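Long-range contact in Dye-decolorizing peroxidase (PDB 7D8M), which probably uses a bound heme b to reduce peroxides while oxidising dyes and other substrates, as DyP-type peroxidases do: residues P229-Q241 / V249-F261. Numbering follows the deposited sequence.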
ATOM      1  N   PRO A 229     -18.019   8.055  -7.522  1.00 27.47           N
ATOM      2  CA  PRO A 229     -18.858   8.744  -8.518  1.00 25.97           C
ATOM      3  C   PRO A 229     -18.249  10.053  -8.957  1.00 28.01           C
ATOM      4  O   PRO A 229     -18.376  10.421 -10.123  1.00 24.92           O
ATOM      5  CB  PRO A 229     -20.199   8.951  -7.791  1.00 26.34           C
ATOM      6  CG  PRO A 229     -20.146   8.040  -6.584  1.00 25.43           C
ATOM      7  CD  PRO A 229     -18.703   7.982  -6.213  1.00 22.47           C
ATOM      8  N   GLU A 230     -17.579  10.760  -8.048  1.00 28.30           N
ATOM      9  CA  GLU A 230     -16.883  11.983  -8.421  1.00 27.82           C
ATOM     10  C   GLU A 230     -15.828  11.696  -9.482  1.00 28.68           C
ATOM     11  O   GLU A 230     -15.737  12.397 -10.496  1.00 27.81           O
ATOM     12  CB  GLU A 230     -16.252  12.596  -7.172  1.00 25.40           C
ATOM     13  CG  GLU A 230     -17.254  13.234  -6.223  1.00 25.87           C
ATOM     14  CD  GLU A 230     -17.923  12.241  -5.259  1.00 28.36           C
ATOM     15  OE1 GLU A 230     -17.754  11.008  -5.394  1.00 28.34           O
ATOM     16  OE2 GLU A 230     -18.636  12.709  -4.352  1.00 28.53           O
ATOM     17  N   PHE A 231     -15.036  10.647  -9.265  1.00 25.11           N
ATOM     18  CA  PHE A 231     -14.012  10.246 -10.220  1.00 26.88           C
ATOM     19  C   PHE A 231     -14.629   9.884 -11.569  1.00 30.22           C
ATOM     20  O   PHE A 231     -14.172  10.356 -12.618  1.00 26.42           O
ATOM     21  CB  PHE A 231     -13.218   9.065  -9.644  1.00 27.17           C
ATOM     22  CG  PHE A 231     -12.355   8.350 -10.655  1.00 28.36           C
ATOM     23  CD1 PHE A 231     -12.789   7.167 -11.246  1.00 33.25           C
ATOM     24  CD2 PHE A 231     -11.113   8.851 -11.004  1.00 31.42           C
ATOM     25  CE1 PHE A 231     -11.994   6.500 -12.181  1.00 36.31           C
ATOM     26  CE2 PHE A 231     -10.313   8.193 -11.931  1.00 34.30           C
ATOM     27  CZ  PHE A 231     -10.758   7.014 -12.522  1.00 31.61           C
ATOM     28  N   ASN A 232     -15.668   9.039 -11.558  1.00 26.48           N
ATOM     29  CA  ASN A 232     -16.331   8.649 -12.802  1.00 29.25           C
ATOM     30  C   ASN A 232     -16.873   9.862 -13.558  1.00 30.23           C
ATOM     31  O   ASN A 232     -16.734   9.947 -14.782  1.00 26.01           O
ATOM     32  CB  ASN A 232     -17.456   7.658 -12.511  1.00 28.83           C
ATOM     33  CG  ASN A 232     -16.934   6.287 -12.145  1.00 31.67           C
ATOM     34  OD1 ASN A 232     -15.835   5.912 -12.545  1.00 34.10           O
ATOM     35  ND2 ASN A 232     -17.720   5.530 -11.386  1.00 32.93           N
ATOM     36  N   LYS A 233     -17.497  10.806 -12.846  1.00 28.80           N
ATOM     37  CA  LYS A 233     -18.028  12.007 -13.495  1.00 29.34           C
ATOM     38  C   LYS A 233     -16.909  12.847 -14.106  1.00 28.71           C
ATOM     39  O   LYS A 233     -17.069  13.418 -15.196  1.00 30.36           O
ATOM     40  CB  LYS A 233     -18.839  12.816 -12.470  1.00 31.99           C
ATOM     41  CG  LYS A 233     -19.394  14.163 -12.958  1.00 29.20           C
ATOM     42  CD  LYS A 233     -20.388  13.972 -14.087  1.00 38.00           C
ATOM     43  CE  LYS A 233     -21.031  15.295 -14.498  1.00 39.31           C
ATOM     44  NZ  LYS A 233     -21.334  15.311 -15.963  1.00 43.29           N
ATOM     45  N   TYR A 234     -15.756  12.909 -13.437  1.00 28.16           N
ATOM     46  CA  TYR A 234     -14.633  13.691 -13.951  1.00 28.97           C
ATOM     47  C   TYR A 234     -14.121  13.146 -15.281  1.00 32.49           C
ATOM     48  O   TYR A 234     -13.867  13.909 -16.227  1.00 29.15           O
ATOM     49  CB  TYR A 234     -13.491  13.723 -12.938  1.00 28.45           C
ATOM     50  CG  TYR A 234     -12.311  14.490 -13.483  1.00 30.44           C
ATOM     51  CD1 TYR A 234     -12.358  15.870 -13.591  1.00 30.73           C
ATOM     52  CD2 TYR A 234     -11.172  13.835 -13.935  1.00 30.33           C
ATOM     53  CE1 TYR A 234     -11.284  16.590 -14.111  1.00 34.31           C
ATOM     54  CE2 TYR A 234     -10.098  14.541 -14.463  1.00 33.29           C
ATOM     55  CZ  TYR A 234     -10.161  15.920 -14.549  1.00 32.94           C
ATOM     56  OH  TYR A 234      -9.100  16.642 -15.071  1.00 35.14           O
ATOM     57  N   VAL A 235     -13.912  11.830 -15.362  1.00 27.30           N
ATOM     58  CA  VAL A 235     -13.318  11.284 -16.580  1.00 27.25           C
ATOM     59  C   VAL A 235     -14.334  11.281 -17.712  1.00 31.42           C
ATOM     60  O   VAL A 235     -13.967  11.453 -18.888  1.00 29.40           O
ATOM     61  CB  VAL A 235     -12.739   9.876 -16.330  1.00 28.89           C
ATOM     62  CG1 VAL A 235     -11.555   9.952 -15.350  1.00 28.80           C
ATOM     63  CG2 VAL A 235     -13.810   8.923 -15.812  1.00 30.94           C
ATOM     64  N   LEU A 236     -15.619  11.104 -17.393  1.00 27.98           N
ATOM     65  CA  LEU A 236     -16.657  11.282 -18.410  1.00 29.32           C
ATOM     66  C   LEU A 236     -16.655  12.706 -18.948  1.00 30.71           C
ATOM     67  O   LEU A 236     -16.668  12.918 -20.167  1.00 33.38           O
ATOM     68  CB  LEU A 236     -18.030  10.926 -17.833  1.00 31.14           C
ATOM     69  CG  LEU A 236     -18.356   9.428 -17.875  1.00 31.72           C
ATOM     70  CD1 LEU A 236     -19.578   9.055 -17.017  1.00 30.05           C
ATOM     71  CD2 LEU A 236     -18.544   8.989 -19.332  1.00 33.46           C
ATOM     72  N   ASP A 237     -16.624  13.696 -18.051  1.00 28.75           N
ATOM     73  CA  ASP A 237     -16.662  15.098 -18.456  1.00 32.31           C
ATOM     74  C   ASP A 237     -15.436  15.510 -19.255  1.00 33.88           C
ATOM     75  O   ASP A 237     -15.490  16.511 -19.978  1.00 34.75           O
ATOM     76  CB  ASP A 237     -16.768  16.013 -17.239  1.00 31.55           C
ATOM     77  CG  ASP A 237     -18.158  16.029 -16.625  1.00 35.45           C
ATOM     78  OD1 ASP A 237     -19.109  15.468 -17.224  1.00 34.82           O
ATOM     79  OD2 ASP A 237     -18.289  16.613 -15.528  1.00 34.39           O
ATOM     80  N   ASN A 238     -14.327  14.785 -19.125  1.00 29.18           N
ATOM     81  CA  ASN A 238     -13.089  15.135 -19.809  1.00 32.78           C
ATOM     82  C   ASN A 238     -12.655  14.054 -20.792  1.00 28.99           C
ATOM     83  O   ASN A 238     -11.469  13.962 -21.118  1.00 29.88           O
ATOM     84  CB  ASN A 238     -11.997  15.413 -18.777  1.00 29.39           C
ATOM     85  CG  ASN A 238     -12.296  16.634 -17.942  1.00 33.42           C
ATOM     86  OD1 ASN A 238     -11.903  17.740 -18.299  1.00 34.28           O
ATOM     87  ND2 ASN A 238     -13.021  16.447 -16.827  1.00 30.85           N
ATOM     88  N   ALA A 239     -13.600  13.240 -21.267  1.00 26.27           N
ATOM     89  CA  ALA A 239     -13.291  12.088 -22.107  1.00 29.57           C
ATOM     90  C   ALA A 239     -12.363  12.453 -23.258  1.00 32.52           C
ATOM     91  O   ALA A 239     -12.496  13.512 -23.882  1.00 31.26           O
ATOM     92  CB  ALA A 239     -14.583  11.487 -22.666  1.00 33.40           C
ATOM     93  N   LEU A 240     -11.414  11.566 -23.524  1.00 29.71           N
ATOM     94  CA  LEU A 240     -10.407  11.801 -24.541  1.00 36.52           C
ATOM     95  C   LEU A 240     -10.919  11.357 -25.907  1.00 36.85           C
ATOM     96  O   LEU A 240     -11.976  10.732 -26.034  1.00 31.36           O
ATOM     97  CB  LEU A 240      -9.113  11.064 -24.196  1.00 29.85           C
ATOM     98  CG  LEU A 240      -8.362  11.579 -22.962  1.00 31.26           C
ATOM     99  CD1 LEU A 240      -7.226  10.635 -22.610  1.00 31.40           C
ATOM    100  CD2 LEU A 240      -7.833  12.989 -23.180  1.00 32.52           C
ATOM    101  N   GLN A 241     -10.137  11.678 -26.938  1.00 34.86           N
ATOM    102  CA  GLN A 241     -10.424  11.267 -28.305  1.00 42.13           C
ATOM    103  C   GLN A 241      -9.165  10.701 -28.946  1.00 48.61           C
ATOM    104  O   GLN A 241      -8.052  11.149 -28.656  1.00 52.70           O
ATOM    105  CB  GLN A 241     -10.934  12.437 -29.153  1.00 45.82           C
ATOM    106  CG  GLN A 241     -12.442  12.553 -29.239  1.00 43.60           C
ATOM    107  CD  GLN A 241     -13.104  11.357 -29.888  1.00 41.84           C
ATOM    108  OE1 GLN A 241     -12.441  10.496 -30.468  1.00 40.63           O
ATOM    109  NE2 GLN A 241     -14.427  11.295 -29.790  1.00 45.34           N
ATOM    110  N   VAL A 249     -18.095   8.988 -25.730  1.00 28.67           N
ATOM    111  CA  VAL A 249     -17.725   9.625 -24.469  1.00 33.77           C
ATOM    112  C   VAL A 249     -17.295   8.570 -23.446  1.00 32.00           C
ATOM    113  O   VAL A 249     -16.279   8.728 -22.750  1.00 29.21           O
ATOM    114  CB  VAL A 249     -18.884  10.497 -23.952  1.00 30.78           C
ATOM    115  CG1 VAL A 249     -18.575  11.006 -22.549  1.00 33.63           C
ATOM    116  CG2 VAL A 249     -19.132  11.663 -24.896  1.00 36.69           C
ATOM    117  N   GLU A 250     -18.044   7.467 -23.365  1.00 32.24           N
ATOM    118  CA  GLU A 250     -17.699   6.387 -22.441  1.00 32.02           C
ATOM    119  C   GLU A 250     -16.334   5.792 -22.766  1.00 29.84           C
ATOM    120  O   GLU A 250     -15.541   5.500 -21.861  1.00 30.18           O
ATOM    121  CB  GLU A 250     -18.769   5.301 -22.491  1.00 35.48           C
ATOM    122  CG  GLU A 250     -19.770   5.332 -21.350  1.00 46.52           C
ATOM    123  CD  GLU A 250     -20.877   4.299 -21.522  1.00 51.11           C
ATOM    124  OE1 GLU A 250     -20.704   3.363 -22.345  1.00 47.63           O
ATOM    125  OE2 GLU A 250     -21.921   4.427 -20.838  1.00 49.91           O
ATOM    126  N   GLU A 251     -16.037   5.612 -24.052  1.00 30.97           N
ATOM    127  CA  GLU A 251     -14.741   5.064 -24.432  1.00 29.69           C
ATOM    128  C   GLU A 251     -13.613   6.040 -24.127  1.00 28.20           C
ATOM    129  O   GLU A 251     -12.544   5.636 -23.652  1.00 26.66           O
ATOM    130  CB  GLU A 251     -14.754   4.679 -25.911  1.00 33.45           C
ATOM    131  CG  GLU A 251     -15.665   3.488 -26.188  1.00 34.82           C
ATOM    132  CD  GLU A 251     -15.910   3.256 -27.673  1.00 40.27           C
ATOM    133  OE1 GLU A 251     -15.662   4.178 -28.474  1.00 35.41           O
ATOM    134  OE2 GLU A 251     -16.357   2.144 -28.029  1.00 38.80           O
ATOM    135  N   GLY A 252     -13.828   7.329 -24.390  1.00 28.38           N
ATOM    136  CA  GLY A 252     -12.813   8.312 -24.065  1.00 29.77           C
ATOM    137  C   GLY A 252     -12.616   8.481 -22.573  1.00 29.61           C
ATOM    138  O   GLY A 252     -11.525   8.850 -22.129  1.00 29.39           O
ATOM    139  N   ALA A 253     -13.670   8.243 -21.785  1.00 28.40           N
ATOM    140  CA  ALA A 253     -13.538   8.311 -20.330  1.00 28.27           C
ATOM    141  C   ALA A 253     -12.694   7.163 -19.800  1.00 27.28           C
ATOM    142  O   ALA A 253     -11.828   7.372 -18.947  1.00 29.89           O
ATOM    143  CB  ALA A 253     -14.914   8.314 -19.673  1.00 26.57           C
ATOM    144  N   GLU A 254     -12.916   5.945 -20.302  1.00 26.74           N
ATOM    145  CA  GLU A 254     -12.082   4.830 -19.867  1.00 30.48           C
ATOM    146  C   GLU A 254     -10.646   4.977 -20.349  1.00 31.00           C
ATOM    147  O   GLU A 254      -9.716   4.561 -19.646  1.00 26.87           O
ATOM    148  CB  GLU A 254     -12.673   3.498 -20.335  1.00 30.66           C
ATOM    149  CG  GLU A 254     -14.080   3.191 -19.775  1.00 38.05           C
ATOM    150  CD  GLU A 254     -14.161   3.069 -18.236  1.00 42.77           C
ATOM    151  OE1 GLU A 254     -13.158   3.302 -17.519  1.00 40.79           O
ATOM    152  OE2 GLU A 254     -15.262   2.730 -17.733  1.00 50.72           O
ATOM    153  N   LEU A 255     -10.436   5.561 -21.533  1.00 28.88           N
ATOM    154  CA  LEU A 255      -9.073   5.853 -21.962  1.00 26.54           C
ATOM    155  C   LEU A 255      -8.395   6.803 -20.982  1.00 26.22           C
ATOM    156  O   LEU A 255      -7.267   6.559 -20.542  1.00 27.39           O
ATOM    157  CB  LEU A 255      -9.070   6.432 -23.379  1.00 27.46           C
ATOM    158  CG  LEU A 255      -7.689   6.752 -23.960  1.00 28.66           C
ATOM    159  CD1 LEU A 255      -6.866   5.473 -24.107  1.00 28.89           C
ATOM    160  CD2 LEU A 255      -7.810   7.467 -25.295  1.00 28.27           C
ATOM    161  N   LEU A 256      -9.082   7.884 -20.608  1.00 24.04           N
ATOM    162  CA  LEU A 256      -8.490   8.845 -19.687  1.00 25.23           C
ATOM    163  C   LEU A 256      -8.167   8.192 -18.345  1.00 24.64           C
ATOM    164  O   LEU A 256      -7.083   8.403 -17.791  1.00 24.44           O
ATOM    165  CB  LEU A 256      -9.423  10.041 -19.494  1.00 22.06           C
ATOM    166  CG  LEU A 256      -8.880  11.073 -18.501  1.00 31.13           C
ATOM    167  CD1 LEU A 256      -7.526  11.624 -18.971  1.00 23.93           C
ATOM    168  CD2 LEU A 256      -9.869  12.209 -18.270  1.00 28.92           C
ATOM    169  N   GLY A 257      -9.091   7.389 -17.814  1.00 24.66           N
ATOM    170  CA  GLY A 257      -8.804   6.664 -16.579  1.00 24.46           C
ATOM    171  C   GLY A 257      -7.589   5.760 -16.691  1.00 26.04           C
ATOM    172  O   GLY A 257      -6.770   5.685 -15.770  1.00 26.14           O
ATOM    173  N   SER A 258      -7.454   5.056 -17.823  1.00 25.14           N
ATOM    174  CA  SER A 258      -6.282   4.211 -18.025  1.00 24.79           C
ATOM    175  C   SER A 258      -5.005   5.042 -18.074  1.00 23.65           C
ATOM    176  O   SER A 258      -3.953   4.587 -17.615  1.00 24.87           O
ATOM    177  CB  SER A 258      -6.433   3.386 -19.306  1.00 27.37           C
ATOM    178  OG  SER A 258      -6.117   4.172 -20.449  1.00 27.13           O
ATOM    179  N   ARG A 259      -5.080   6.265 -18.602  1.00 21.81           N
ATOM    180  CA  ARG A 259      -3.908   7.132 -18.634  1.00 24.35           C
ATOM    181  C   ARG A 259      -3.541   7.648 -17.246  1.00 21.82           C
ATOM    182  O   ARG A 259      -2.355   7.819 -16.947  1.00 22.52           O
ATOM    183  CB  ARG A 259      -4.143   8.307 -19.592  1.00 22.43           C
ATOM    184  CG  ARG A 259      -4.481   7.884 -21.013  1.00 28.49           C
ATOM    185  CD  ARG A 259      -3.247   7.688 -21.854  1.00 28.99           C
ATOM    186  NE  ARG A 259      -2.481   8.916 -22.059  1.00 24.14           N
ATOM    187  CZ  ARG A 259      -1.289   8.934 -22.653  1.00 27.12           C
ATOM    188  NH1 ARG A 259      -0.761   7.794 -23.081  1.00 27.14           N
ATOM    189  NH2 ARG A 259      -0.620  10.078 -22.821  1.00 24.15           N
ATOM    190  N   MET A 260      -4.531   7.890 -16.385  1.00 24.09           N
ATOM    191  CA  MET A 260      -4.227   8.317 -15.018  1.00 23.81           C
ATOM    192  C   MET A 260      -3.539   7.214 -14.223  1.00 21.43           C
ATOM    193  O   MET A 260      -2.613   7.486 -13.445  1.00 22.91           O
ATOM    194  CB  MET A 260      -5.505   8.764 -14.309  1.00 22.32           C
ATOM    195  CG  MET A 260      -6.119  10.008 -14.924  1.00 23.72           C
ATOM    196  SD  MET A 260      -7.810  10.274 -14.395  1.00 29.88           S
ATOM    197  CE  MET A 260      -7.545  11.068 -12.827  1.00 31.66           C
ATOM    198  N   PHE A 261      -3.982   5.969 -14.391  1.00 24.28           N
ATOM    199  CA  PHE A 261      -3.471   4.871 -13.579  1.00 24.93           C
ATOM    200  C   PHE A 261      -2.237   4.216 -14.183  1.00 23.92           C
ATOM    201  O   PHE A 261      -1.320   3.842 -13.445  1.00 22.16           O
ATOM    202  CB  PHE A 261      -4.564   3.817 -13.367  1.00 22.39           C
ATOM    203  CG  PHE A 261      -5.495   4.139 -12.239  1.00 23.19           C
ATOM    204  CD1 PHE A 261      -5.165   3.810 -10.934  1.00 25.33           C
ATOM    205  CD2 PHE A 261      -6.688   4.805 -12.483  1.00 23.81           C
ATOM    206  CE1 PHE A 261      -6.013   4.126  -9.883  1.00 18.72           C
ATOM    207  CE2 PHE A 261      -7.540   5.132 -11.449  1.00 26.87           C
ATOM    208  CZ  PHE A 261      -7.208   4.787 -10.144  1.00 24.43           C
TER
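V249 opens the second of two consecutive helices by setting CG1 3.8 Å from L236 CD2, the two side chains crossing at about a right angle. The helices 229-237 and 249-261 pass at 113° with their axes 8.0 Å apart, a closeness consistent with the small A253 and G257 facing V235. At G252 the backbone meets the loop after the first helix: L240 N donates to G252 O (3.1 Å) in a nearly straight bond, 172° at the hydrogen, from above the carbonyl plane, while L256 N, within the helix, reaches the same oxygen from the opposite face. G252 CA also lies 3.2 Å from L240 O, an approach that the absence of a side chain permits. A253 then presses CB against V235 O at 3.4 Å, with L236 CD2 also against it. With CG anti to the backbone N (chi1 178°), the L256 side chain reaches into the contact, and its methyls part: CD1 meets L240 CD1 at 3.8 Å, and CD2 lies against V235 and N238. V235 itself is a knob in the hole formed by A253, L256, G257 and M260. M260 makes an oblique Met-aromatic contact with F231. Finally F261, which touches the heme and stacks on Y170, meets F231 CZ at its ring edge, near the ring plane, CE2 to CZ 3.9 Å. The chemistry is thus chiefly apolar, with one backbone hydrogen bond across it, and it joins the helix pair to the heme pocket through adjoining aromatic rings.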